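Local coordinates for protein sulfite reductase [ferredoxin] (PDB 1ZJ8) that catalyses the six-electron reduction of sulfite to sulfide with electrons from ferredoxin, using siroheme and a [4Fe-4S] cluster, at residues Lys218-Ser224 with Asn234-Gly240; Asp140-Val144 with Arg177-Pro183; Pro248-Val254 with Gln266-Val272. All blocks are in the same frame, centred on the assembly; numbering follows the deposited sequence.

Interaction 1: residues Lys218-Ser224 with Asn234-Gly240. With SRM (siroheme), chain E.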
# COMPACT_ATOMS: atom_id res chain seq x y z
N LYS A 218 5.30 -10.36 7.24
CA LYS A 218 4.18 -9.43 7.09
C LYS A 218 3.03 -10.09 6.31
O LYS A 218 3.26 -10.98 5.47
CB LYS A 218 4.65 -8.13 6.41
CG LYS A 218 5.11 -8.26 4.97
CD LYS A 218 5.27 -6.90 4.29
CE LYS A 218 6.70 -6.35 4.36
NZ LYS A 218 6.79 -4.95 3.83
N TYR A 219 1.82 -9.62 6.60
CA TYR A 219 0.56 -10.21 6.13
C TYR A 219 -0.46 -9.13 5.77
O TYR A 219 -0.94 -8.40 6.63
CB TYR A 219 -0.00 -11.08 7.23
CG TYR A 219 -1.21 -11.93 6.89
CD1 TYR A 219 -1.07 -13.10 6.19
CD2 TYR A 219 -2.48 -11.59 7.34
CE1 TYR A 219 -2.16 -13.90 5.91
CE2 TYR A 219 -3.57 -12.39 7.08
CZ TYR A 219 -3.41 -13.56 6.36
OH TYR A 219 -4.48 -14.39 6.08
N LYS A 220 -0.81 -9.08 4.49
CA LYS A 220 -1.60 -8.00 3.93
C LYS A 220 -2.99 -8.49 3.53
O LYS A 220 -3.13 -9.51 2.82
CB LYS A 220 -0.88 -7.41 2.71
CG LYS A 220 0.30 -6.55 3.07
CD LYS A 220 1.12 -6.12 1.86
CE LYS A 220 2.21 -5.13 2.31
NZ LYS A 220 3.31 -4.91 1.32
N THR A 221 -3.99 -7.71 3.92
CA THR A 221 -5.37 -8.09 3.74
C THR A 221 -6.18 -6.98 3.04
O THR A 221 -6.01 -5.78 3.32
CB THR A 221 -6.00 -8.46 5.11
OG1 THR A 221 -5.33 -9.62 5.63
CG2 THR A 221 -7.48 -8.74 4.99
N ALA A 222 -7.07 -7.41 2.14
CA ALA A 222 -8.00 -6.52 1.47
C ALA A 222 -9.45 -7.04 1.49
O ALA A 222 -9.70 -8.19 1.12
CB ALA A 222 -7.53 -6.32 0.07
N ILE A 223 -10.39 -6.19 1.91
CA ILE A 223 -11.82 -6.56 1.95
C ILE A 223 -12.74 -5.46 1.37
O ILE A 223 -12.79 -4.36 1.93
CB ILE A 223 -12.26 -6.86 3.39
CG1 ILE A 223 -11.51 -8.08 3.93
CG2 ILE A 223 -13.76 -7.11 3.46
CD1 ILE A 223 -11.75 -8.34 5.38
N SER A 224 -13.48 -5.76 0.29
CA SER A 224 -14.34 -4.76 -0.37
C SER A 224 -15.44 -5.37 -1.25
O SER A 224 -15.23 -6.41 -1.87
CB SER A 224 -13.48 -3.79 -1.20
OG SER A 224 -14.26 -2.88 -1.99
N ASN A 234 -2.60 -9.01 -2.64
CA ASN A 234 -2.66 -9.13 -1.18
C ASN A 234 -2.48 -10.62 -0.74
O ASN A 234 -2.74 -11.53 -1.52
CB ASN A 234 -3.99 -8.54 -0.66
CG ASN A 234 -3.97 -6.99 -0.56
OD1 ASN A 234 -3.51 -6.44 0.43
ND2 ASN A 234 -4.52 -6.30 -1.56
N ASP A 235 -2.01 -10.86 0.48
CA ASP A 235 -1.89 -12.23 0.99
C ASP A 235 -3.23 -12.91 1.06
O ASP A 235 -3.32 -14.12 0.86
CB ASP A 235 -1.29 -12.24 2.39
CG ASP A 235 0.13 -11.73 2.41
OD1 ASP A 235 1.02 -12.48 1.95
OD2 ASP A 235 0.34 -10.58 2.86
N VAL A 236 -4.26 -12.14 1.37
CA VAL A 236 -5.63 -12.67 1.48
C VAL A 236 -6.63 -11.58 1.09
O VAL A 236 -6.47 -10.43 1.48
CB VAL A 236 -5.93 -13.24 2.92
CG1 VAL A 236 -5.88 -12.15 3.98
CG2 VAL A 236 -7.29 -13.95 2.95
N ALA A 237 -7.64 -11.94 0.31
CA ALA A 237 -8.63 -10.96 -0.13
C ALA A 237 -10.06 -11.51 -0.12
O ALA A 237 -10.31 -12.66 -0.51
CB ALA A 237 -8.27 -10.44 -1.50
N PHE A 238 -10.99 -10.69 0.37
CA PHE A 238 -12.41 -11.01 0.33
C PHE A 238 -13.09 -9.96 -0.54
O PHE A 238 -13.23 -8.80 -0.14
CB PHE A 238 -13.01 -11.00 1.74
CG PHE A 238 -12.42 -12.04 2.67
CD1 PHE A 238 -11.17 -11.84 3.26
CD2 PHE A 238 -13.13 -13.18 2.99
CE1 PHE A 238 -10.63 -12.79 4.13
CE2 PHE A 238 -12.61 -14.13 3.86
CZ PHE A 238 -11.35 -13.93 4.43
N ILE A 239 -13.49 -10.35 -1.75
CA ILE A 239 -14.01 -9.39 -2.72
C ILE A 239 -15.45 -9.75 -3.06
O ILE A 239 -15.74 -10.90 -3.37
CB ILE A 239 -13.12 -9.34 -4.00
CG1 ILE A 239 -11.94 -8.35 -3.90
CG2 ILE A 239 -13.94 -8.87 -5.18
CD1 ILE A 239 -11.42 -7.98 -2.54
N GLY A 240 -16.35 -8.77 -3.00
CA GLY A 240 -17.79 -8.97 -3.19
C GLY A 240 -18.23 -9.72 -4.44
O GLY A 240 -17.62 -9.56 -5.50
FE SRM E . 6.47 -1.35 1.89
CHA SRM E . 9.49 -2.07 3.32
CHB SRM E . 7.17 1.92 2.10
CHC SRM E . 3.58 -0.68 0.57
CHD SRM E . 6.79 -4.10 -0.17
NA SRM E . 7.93 -0.29 2.75
C1A SRM E . 9.03 -0.74 3.40
C2A SRM E . 9.71 0.30 4.23
CMA SRM E . 9.27 0.18 5.66
CDA SRM E . 11.21 0.30 4.05
CEA SRM E . 12.08 -0.30 5.11
O3A SRM E . 11.97 -1.50 5.37
O4A SRM E . 12.90 0.40 5.72
C3A SRM E . 9.17 1.54 3.60
CAA SRM E . 8.88 2.64 4.56
CBA SRM E . 10.17 3.42 4.60
CCA SRM E . 9.90 4.87 4.84
O1A SRM E . 8.94 5.42 4.26
O2A SRM E . 10.66 5.49 5.64
C4A SRM E . 8.02 1.05 2.79
NB SRM E . 5.50 0.32 1.57
C1B SRM E . 5.86 1.60 1.74
C2B SRM E . 4.77 2.61 1.52
CMB SRM E . 4.78 3.75 2.49
CDB SRM E . 4.95 3.16 0.14
CEB SRM E . 3.99 4.20 -0.33
O3B SRM E . 4.34 5.38 -0.54
O4B SRM E . 2.82 3.84 -0.49
C3B SRM E . 3.57 1.69 1.60
CAB SRM E . 3.10 1.53 3.02
CBB SRM E . 1.65 1.16 3.09
CCB SRM E . 1.29 0.78 4.50
O1B SRM E . 0.67 1.57 5.22
O2B SRM E . 1.57 -0.32 4.96
C4B SRM E . 4.22 0.38 1.23
NC SRM E . 5.48 -2.13 0.43
C1C SRM E . 4.20 -1.83 0.13
C2C SRM E . 3.69 -2.56 -0.94
CDC SRM E . 2.44 -2.35 -1.73
CEC SRM E . 1.15 -2.93 -1.30
O3C SRM E . 1.05 -3.46 -0.16
O4C SRM E . 0.23 -2.87 -2.12
C3C SRM E . 4.66 -3.50 -1.16
CAC SRM E . 4.47 -4.50 -2.24
CBC SRM E . 3.43 -5.59 -2.10
CCC SRM E . 3.99 -6.69 -1.22
O1C SRM E . 4.16 -6.50 0.01
O2C SRM E . 4.31 -7.77 -1.79
C4C SRM E . 5.69 -3.26 -0.28
ND SRM E . 7.69 -2.97 1.87
C1D SRM E . 7.73 -3.83 0.84
C2D SRM E . 8.97 -4.51 0.86
CAD SRM E . 9.14 -5.91 0.30
CBD SRM E . 8.96 -7.07 1.23
CCD SRM E . 8.99 -8.50 0.77
O1D SRM E . 7.92 -9.15 0.89
O2D SRM E . 10.03 -9.02 0.29
C3D SRM E . 9.67 -4.02 1.95
CDD SRM E . 10.80 -4.72 2.63
CED SRM E . 10.60 -5.88 3.58
O3D SRM E . 9.49 -6.17 4.02
O4D SRM E . 11.56 -6.59 3.94
C4D SRM E . 8.86 -3.07 2.56

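Interaction 2: residues Asp140-Val144 with Arg177-Pro183. With SRM (siroheme), chain E.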
# COMPACT_ATOMS: atom_id res chain seq x y z
N ASP A 140 -0.16 3.97 -0.06
CA ASP A 140 -1.06 3.25 -0.95
C ASP A 140 -1.70 2.01 -0.29
O ASP A 140 -2.15 1.10 -0.98
CB ASP A 140 -0.29 2.88 -2.22
CG ASP A 140 0.75 1.83 -1.97
OD1 ASP A 140 0.76 1.30 -0.85
OD2 ASP A 140 1.55 1.50 -2.89
N ARG A 141 -1.72 1.97 1.05
CA ARG A 141 -2.53 1.02 1.81
C ARG A 141 -3.42 1.78 2.80
O ARG A 141 -3.78 1.25 3.83
CB ARG A 141 -1.65 0.04 2.62
CG ARG A 141 -0.97 -1.08 1.86
CD ARG A 141 -0.52 -2.20 2.81
NE ARG A 141 -1.63 -3.10 3.21
CZ ARG A 141 -2.18 -4.04 2.42
NH1 ARG A 141 -1.75 -4.22 1.18
NH2 ARG A 141 -3.16 -4.80 2.88
N GLN A 142 -3.74 3.03 2.47
CA GLN A 142 -4.75 3.86 3.18
C GLN A 142 -4.27 4.40 4.55
O GLN A 142 -5.07 4.94 5.31
CB GLN A 142 -6.11 3.15 3.29
CG GLN A 142 -6.62 2.59 1.96
CD GLN A 142 -8.00 1.92 2.07
OE1 GLN A 142 -8.10 0.67 2.14
NE2 GLN A 142 -9.06 2.73 2.06
N ASN A 143 -2.97 4.30 4.82
CA ASN A 143 -2.33 4.92 5.99
C ASN A 143 -1.72 6.32 5.74
O ASN A 143 -1.53 6.76 4.60
CB ASN A 143 -1.24 3.99 6.52
CG ASN A 143 -1.79 2.68 7.05
OD1 ASN A 143 -2.93 2.63 7.52
ND2 ASN A 143 -0.98 1.61 6.97
N VAL A 144 -1.43 7.03 6.82
CA VAL A 144 -0.51 8.15 6.77
C VAL A 144 0.75 7.75 7.47
O VAL A 144 0.72 6.95 8.40
CB VAL A 144 -1.01 9.40 7.49
CG1 VAL A 144 -2.03 10.10 6.65
CG2 VAL A 144 -1.57 9.06 8.84
N ARG A 177 -0.95 -6.39 8.67
CA ARG A 177 -0.88 -4.97 8.40
C ARG A 177 -2.30 -4.46 8.26
O ARG A 177 -3.24 -5.24 8.41
CB ARG A 177 -0.08 -4.72 7.11
CG ARG A 177 1.31 -5.35 7.09
CD ARG A 177 2.10 -4.90 8.32
NE ARG A 177 3.50 -5.31 8.32
CZ ARG A 177 4.47 -4.73 7.62
NH1 ARG A 177 4.22 -3.70 6.79
NH2 ARG A 177 5.71 -5.19 7.73
N VAL A 178 -2.46 -3.16 7.99
CA VAL A 178 -3.77 -2.60 7.63
C VAL A 178 -4.65 -3.53 6.80
O VAL A 178 -4.20 -4.13 5.83
CB VAL A 178 -3.65 -1.30 6.77
CG1 VAL A 178 -3.71 -0.07 7.61
CG2 VAL A 178 -2.42 -1.34 5.91
N VAL A 179 -5.91 -3.62 7.16
CA VAL A 179 -6.88 -4.25 6.31
C VAL A 179 -7.42 -3.19 5.35
O VAL A 179 -7.95 -2.17 5.79
CB VAL A 179 -8.08 -4.77 7.12
CG1 VAL A 179 -9.06 -5.51 6.20
CG2 VAL A 179 -7.62 -5.65 8.29
N LEU A 180 -7.30 -3.43 4.05
CA LEU A 180 -7.80 -2.47 3.05
C LEU A 180 -9.34 -2.53 2.94
O LEU A 180 -9.95 -3.58 3.17
CB LEU A 180 -7.12 -2.69 1.69
CG LEU A 180 -5.58 -2.79 1.64
CD1 LEU A 180 -5.10 -2.94 0.19
CD2 LEU A 180 -4.92 -1.61 2.30
N GLY A 181 -9.95 -1.39 2.62
CA GLY A 181 -11.39 -1.33 2.34
C GLY A 181 -11.74 -0.36 1.22
O GLY A 181 -10.99 0.58 0.94
N SER A 182 -12.89 -0.59 0.57
CA SER A 182 -13.40 0.37 -0.40
C SER A 182 -13.54 1.74 0.24
O SER A 182 -14.23 1.89 1.27
CB SER A 182 -14.78 -0.03 -0.93
OG SER A 182 -15.42 1.06 -1.56
N PRO A 183 -12.90 2.75 -0.36
CA PRO A 183 -13.10 4.14 0.01
C PRO A 183 -14.54 4.59 -0.04
O PRO A 183 -14.83 5.68 0.44
CB PRO A 183 -12.32 4.90 -1.07
CG PRO A 183 -11.31 4.00 -1.53
CD PRO A 183 -11.91 2.62 -1.44
FE SRM E . 6.47 -1.35 1.89
CHA SRM E . 9.49 -2.07 3.32
CHB SRM E . 7.17 1.92 2.10
CHC SRM E . 3.58 -0.68 0.57
CHD SRM E . 6.79 -4.10 -0.17
NA SRM E . 7.93 -0.29 2.75
C1A SRM E . 9.03 -0.74 3.40
C2A SRM E . 9.71 0.30 4.23
CMA SRM E . 9.27 0.18 5.66
CDA SRM E . 11.21 0.30 4.05
CEA SRM E . 12.08 -0.30 5.11
O3A SRM E . 11.97 -1.50 5.37
O4A SRM E . 12.90 0.40 5.72
C3A SRM E . 9.17 1.54 3.60
CAA SRM E . 8.88 2.64 4.56
CBA SRM E . 10.17 3.42 4.60
CCA SRM E . 9.90 4.87 4.84
O1A SRM E . 8.94 5.42 4.26
O2A SRM E . 10.66 5.49 5.64
C4A SRM E . 8.02 1.05 2.79
NB SRM E . 5.50 0.32 1.57
C1B SRM E . 5.86 1.60 1.74
C2B SRM E . 4.77 2.61 1.52
CMB SRM E . 4.78 3.75 2.49
CDB SRM E . 4.95 3.16 0.14
CEB SRM E . 3.99 4.20 -0.33
O3B SRM E . 4.34 5.38 -0.54
O4B SRM E . 2.82 3.84 -0.49
C3B SRM E . 3.57 1.69 1.60
CAB SRM E . 3.10 1.53 3.02
CBB SRM E . 1.65 1.16 3.09
CCB SRM E . 1.29 0.78 4.50
O1B SRM E . 0.67 1.57 5.22
O2B SRM E . 1.57 -0.32 4.96
C4B SRM E . 4.22 0.38 1.23
NC SRM E . 5.48 -2.13 0.43
C1C SRM E . 4.20 -1.83 0.13
C2C SRM E . 3.69 -2.56 -0.94
CDC SRM E . 2.44 -2.35 -1.73
CEC SRM E . 1.15 -2.93 -1.30
O3C SRM E . 1.05 -3.46 -0.16
O4C SRM E . 0.23 -2.87 -2.12
C3C SRM E . 4.66 -3.50 -1.16
CAC SRM E . 4.47 -4.50 -2.24
CBC SRM E . 3.43 -5.59 -2.10
CCC SRM E . 3.99 -6.69 -1.22
O1C SRM E . 4.16 -6.50 0.01
O2C SRM E . 4.31 -7.77 -1.79
C4C SRM E . 5.69 -3.26 -0.28
ND SRM E . 7.69 -2.97 1.87
C1D SRM E . 7.73 -3.83 0.84
C2D SRM E . 8.97 -4.51 0.86
CAD SRM E . 9.14 -5.91 0.30
CBD SRM E . 8.96 -7.07 1.23
CCD SRM E . 8.99 -8.50 0.77
O1D SRM E . 7.92 -9.15 0.89
O2D SRM E . 10.03 -9.02 0.29
C3D SRM E . 9.67 -4.02 1.95
CDD SRM E . 10.80 -4.72 2.63
CED SRM E . 10.60 -5.88 3.58
O3D SRM E . 9.49 -6.17 4.02
O4D SRM E . 11.56 -6.59 3.94
C4D SRM E . 8.86 -3.07 2.56

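Interaction 3: residues Pro248-Val254 with Gln266-Val272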
# COMPACT_ATOMS: atom_id res chain seq x y z
N PRO A 248 -25.60 -11.81 -1.91
CA PRO A 248 -24.34 -11.08 -1.81
C PRO A 248 -23.40 -11.64 -0.76
O PRO A 248 -23.83 -12.01 0.32
CB PRO A 248 -24.78 -9.64 -1.46
CG PRO A 248 -26.26 -9.59 -1.75
CD PRO A 248 -26.73 -10.98 -1.46
N GLY A 249 -22.12 -11.73 -1.09
CA GLY A 249 -21.12 -12.26 -0.16
C GLY A 249 -19.73 -12.03 -0.72
O GLY A 249 -19.56 -11.23 -1.65
N LEU A 250 -18.74 -12.74 -0.20
CA LEU A 250 -17.36 -12.44 -0.54
C LEU A 250 -16.61 -13.62 -1.11
O LEU A 250 -16.55 -14.69 -0.50
CB LEU A 250 -16.64 -11.85 0.69
CG LEU A 250 -17.21 -10.47 1.06
CD1 LEU A 250 -18.40 -10.55 2.03
CD2 LEU A 250 -16.13 -9.60 1.64
N ASP A 251 -16.03 -13.43 -2.30
CA ASP A 251 -15.18 -14.44 -2.92
C ASP A 251 -13.77 -14.37 -2.31
O ASP A 251 -13.23 -13.28 -2.09
CB ASP A 251 -15.19 -14.23 -4.45
CG ASP A 251 -14.18 -15.09 -5.17
OD1 ASP A 251 -13.82 -16.17 -4.63
OD2 ASP A 251 -13.74 -14.69 -6.28
N LEU A 252 -13.18 -15.53 -2.03
CA LEU A 252 -11.92 -15.59 -1.28
C LEU A 252 -10.76 -15.76 -2.22
O LEU A 252 -10.76 -16.67 -3.05
CB LEU A 252 -11.95 -16.74 -0.28
CG LEU A 252 -10.69 -17.03 0.54
CD1 LEU A 252 -10.15 -15.79 1.21
CD2 LEU A 252 -10.95 -18.11 1.59
N TRP A 253 -9.77 -14.87 -2.10
CA TRP A 253 -8.52 -14.93 -2.82
C TRP A 253 -7.38 -15.08 -1.82
O TRP A 253 -7.45 -14.55 -0.69
CB TRP A 253 -8.32 -13.65 -3.63
CG TRP A 253 -9.23 -13.49 -4.81
CD1 TRP A 253 -10.57 -13.47 -4.79
CD2 TRP A 253 -8.84 -13.32 -6.18
NE1 TRP A 253 -11.07 -13.31 -6.06
CE2 TRP A 253 -10.03 -13.20 -6.93
CE3 TRP A 253 -7.61 -13.27 -6.84
CZ2 TRP A 253 -10.04 -13.02 -8.32
CZ3 TRP A 253 -7.61 -13.08 -8.23
CH2 TRP A 253 -8.83 -12.96 -8.95
N VAL A 254 -6.32 -15.77 -2.24
CA VAL A 254 -5.16 -16.03 -1.40
C VAL A 254 -3.89 -16.09 -2.26
O VAL A 254 -3.95 -16.47 -3.45
CB VAL A 254 -5.40 -17.35 -0.61
CG1 VAL A 254 -4.13 -18.18 -0.46
CG2 VAL A 254 -6.01 -17.04 0.77
N GLN A 266 -4.72 -16.05 -6.04
CA GLN A 266 -5.59 -16.94 -6.82
C GLN A 266 -6.85 -17.33 -6.04
O GLN A 266 -6.82 -17.49 -4.83
CB GLN A 266 -4.82 -18.20 -7.17
CG GLN A 266 -3.34 -17.96 -7.50
CD GLN A 266 -2.54 -19.23 -7.47
OE1 GLN A 266 -2.75 -20.13 -8.31
NE2 GLN A 266 -1.64 -19.34 -6.49
N ARG A 267 -7.95 -17.49 -6.77
CA ARG A 267 -9.23 -17.84 -6.19
C ARG A 267 -9.21 -19.20 -5.50
O ARG A 267 -8.87 -20.22 -6.09
CB ARG A 267 -10.29 -17.89 -7.28
CG ARG A 267 -10.51 -16.57 -7.98
CD ARG A 267 -11.88 -16.44 -8.59
NE ARG A 267 -12.93 -16.85 -7.64
CZ ARG A 267 -13.71 -17.93 -7.77
NH1 ARG A 267 -13.58 -18.75 -8.79
NH2 ARG A 267 -14.62 -18.20 -6.85
N VAL A 268 -9.65 -19.22 -4.25
CA VAL A 268 -9.84 -20.47 -3.54
C VAL A 268 -11.06 -21.23 -4.10
O VAL A 268 -11.19 -22.44 -3.90
CB VAL A 268 -10.01 -20.19 -2.03
CG1 VAL A 268 -10.29 -21.48 -1.27
CG2 VAL A 268 -8.75 -19.46 -1.49
N GLY A 269 -11.94 -20.50 -4.80
CA GLY A 269 -13.16 -21.06 -5.38
C GLY A 269 -14.36 -21.00 -4.44
O GLY A 269 -15.36 -21.70 -4.67
N ALA A 270 -14.26 -20.14 -3.42
CA ALA A 270 -15.17 -20.15 -2.28
C ALA A 270 -15.99 -18.86 -2.19
O ALA A 270 -15.50 -17.78 -2.54
CB ALA A 270 -14.39 -20.34 -0.98
N TRP A 271 -17.23 -19.01 -1.70
CA TRP A 271 -18.12 -17.89 -1.35
C TRP A 271 -18.30 -17.89 0.17
O TRP A 271 -18.53 -18.92 0.77
CB TRP A 271 -19.48 -18.04 -2.06
CG TRP A 271 -20.50 -16.92 -1.83
CD1 TRP A 271 -20.61 -15.75 -2.55
CD2 TRP A 271 -21.55 -16.89 -0.85
NE1 TRP A 271 -21.67 -15.00 -2.06
CE2 TRP A 271 -22.26 -15.67 -1.03
CE3 TRP A 271 -21.97 -17.78 0.16
CZ2 TRP A 271 -23.36 -15.31 -0.23
CZ3 TRP A 271 -23.08 -17.42 0.96
CH2 TRP A 271 -23.75 -16.19 0.76
N VAL A 272 -18.18 -16.72 0.77
CA VAL A 272 -18.23 -16.57 2.22
C VAL A 272 -19.23 -15.46 2.61
O VAL A 272 -19.04 -14.30 2.24
CB VAL A 272 -16.84 -16.18 2.75
CG1 VAL A 272 -16.85 -16.06 4.28
CG2 VAL A 272 -15.79 -17.20 2.29

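Interaction 1: residues Lys218-Ser224 with Asn234-Gly240
D235 reaches across to K220, its OD2 accepting a hydrogen bond from the backbone N of K220; the modelled 2.5 Å is implausibly short, so the exact length is doubtful. The same oxygen takes part in a salt bridge with R301, so an amide and a guanidinium share one carboxylate oxygen. With CG anti to the carbonyl carbon, chi1 -65°, the D235 carboxylate is carried to that amide. CB of D235 lies 3.9 Å from CD1 of Y219. Ring and carboxylate planes are only 8° apart.

Beyond this entry point the backbones pair. V236 N donates to K220 O at 3.2 Å, A222 N to V236 O at 3.1 Å and F238 N to A222 O at 2.9 Å; S224 N to F238 O and G240 N to S224 O continue the series. A222 bonds V236 and F238, on either side of A237, and S224 bonds F238 and G240, on either side of I239, the pattern that defines parallel pairing. The segment axes agree, diverging by 6° at a closest approach of 4.8 Å. These are adjacent inner strands of the six-stranded mixed sheet in the 4Fe-4S domain.

On the face carrying T221, I223, V236 and F238, I223 and F238 run alongside each other in the same direction, with CG1 of I223 3.8 Å from CD1 of F238. Helix 277-291 covers this face, and its W281 donates NE1 to T221 OG1. On the other face the CB of A222 rests 3.4 Å from ND2 of N234, whose OD1 is held by R141 NH1. K218 and K220 extend into the siroheme pocket.

Interaction 2: residues Asp140-Val144 with Arg177-Pro183
R141 and V178 meet where the loop between strands 135-138 and 144-149 of an antiparallel sheet comes up to strand 176-181, an outermost strand of the mixed sheet. The loop lies in a ferredoxin-like half domain and the strand in a 4Fe-4S domain, with siroheme at the junction.

From its root, R141 runs first along the cofactor: CB packs 3.5 Å from siroheme CBB, and CD passes 3.5 Å from O2B. At CD the chain bends, chi3 79°, and turns its planar end between the cofactor and the strand. NE comes to 3.3 Å from CG2 of V178, the two side chains running antiparallel past one another. NH1 faces siroheme, donating to O3C at 3.2 Å, and also bonds N234 OD1. NH2 turns to the strand and donates to V178 O at 3.2 Å; the N-H...O angle of 172° is nearly straight, and the acceptor lies in the guanidinium plane. Across one face of that plane lies L180, its side chain crossing R141 at about a right angle, with CD2 offset toward the rim. Bonds at the edge together with a leucine on a face should restrict rotation of the group.

The backbone N of D140 donates to siroheme O4B at 3.0 Å. N143 ND2 bonds siroheme O1B, although the modelled 2.4 Å is too short to be trusted as a length. D140, R141 and N143 thus each meet a different siroheme carboxylate. Q142, extended beyond CG, points to the strand instead; its NE2 bonds F386 O and only weakly G181 O. The amide oxygen OE1 of Q142 takes the N-H of G181 at 2.8 Å, in the carbonyl plane and on a lone pair.

Interaction 3: residues Pro248-Val254 with Gln266-Val272
The W253 indole has R267 over one face, with CG of R267 3.8 Å from the centroid of the six-membered ring and 25° off its normal, a CH-pi contact. D251 O lies in plane at the ring's edge, and H231 meets the indole edge-to-face. The R267 guanidinium has G269 N over one face, toward the rim, and presents its edge to D251, gripping it side-on in a salt bridge: NE to OD2 at 2.7 Å, NH2 to OD1 at 3.1 Å. OD2 also accepts W253 NE1 at 3.0 Å, and the two donors reach it from opposite faces of the carboxylate. A chi1 of 171° swings the D251 carboxylate toward R267. L250 N sits over one face of W271.

These strands form a beta hairpin interrupted by a beta bulge: D251 pairs with W271 but W253 with R267, a register shift of two. L252 spans the irregularity, its N donating to A270 O at 3.3 Å while its O accepts V268 N at 3.0 Å. G269, at positive phi, occupies the bulge. Beside it, CG of L252 lies 3.7 Å from CG2 of V268, while helices 277-291 and 311-323 contribute V280 against L252 and I311 against V268.

Overall arrangement
Interactions 2, 1 and 3 come in that order along the chain and occupy successive positions across one mixed sheet, 176-181, 219-224, 236-243, 249-254 and 266-272. Centres of interactions 1 and 2 are about 10 Å apart, as are those of 1 and 3, whereas the centres of 2 and 3 are about 20 Å apart and the two do not touch. Probable backbone bonds join the neighbours: T221 O to L180 N on one side, I239 O to D251 N on the other. Interactions 1 and 2 both reach siroheme, and the loop 140-144 brings in the antiparallel sheet. Interaction 3 lies away from the annotated sites, so the sheet runs from the cofactor pocket out to a hairpin.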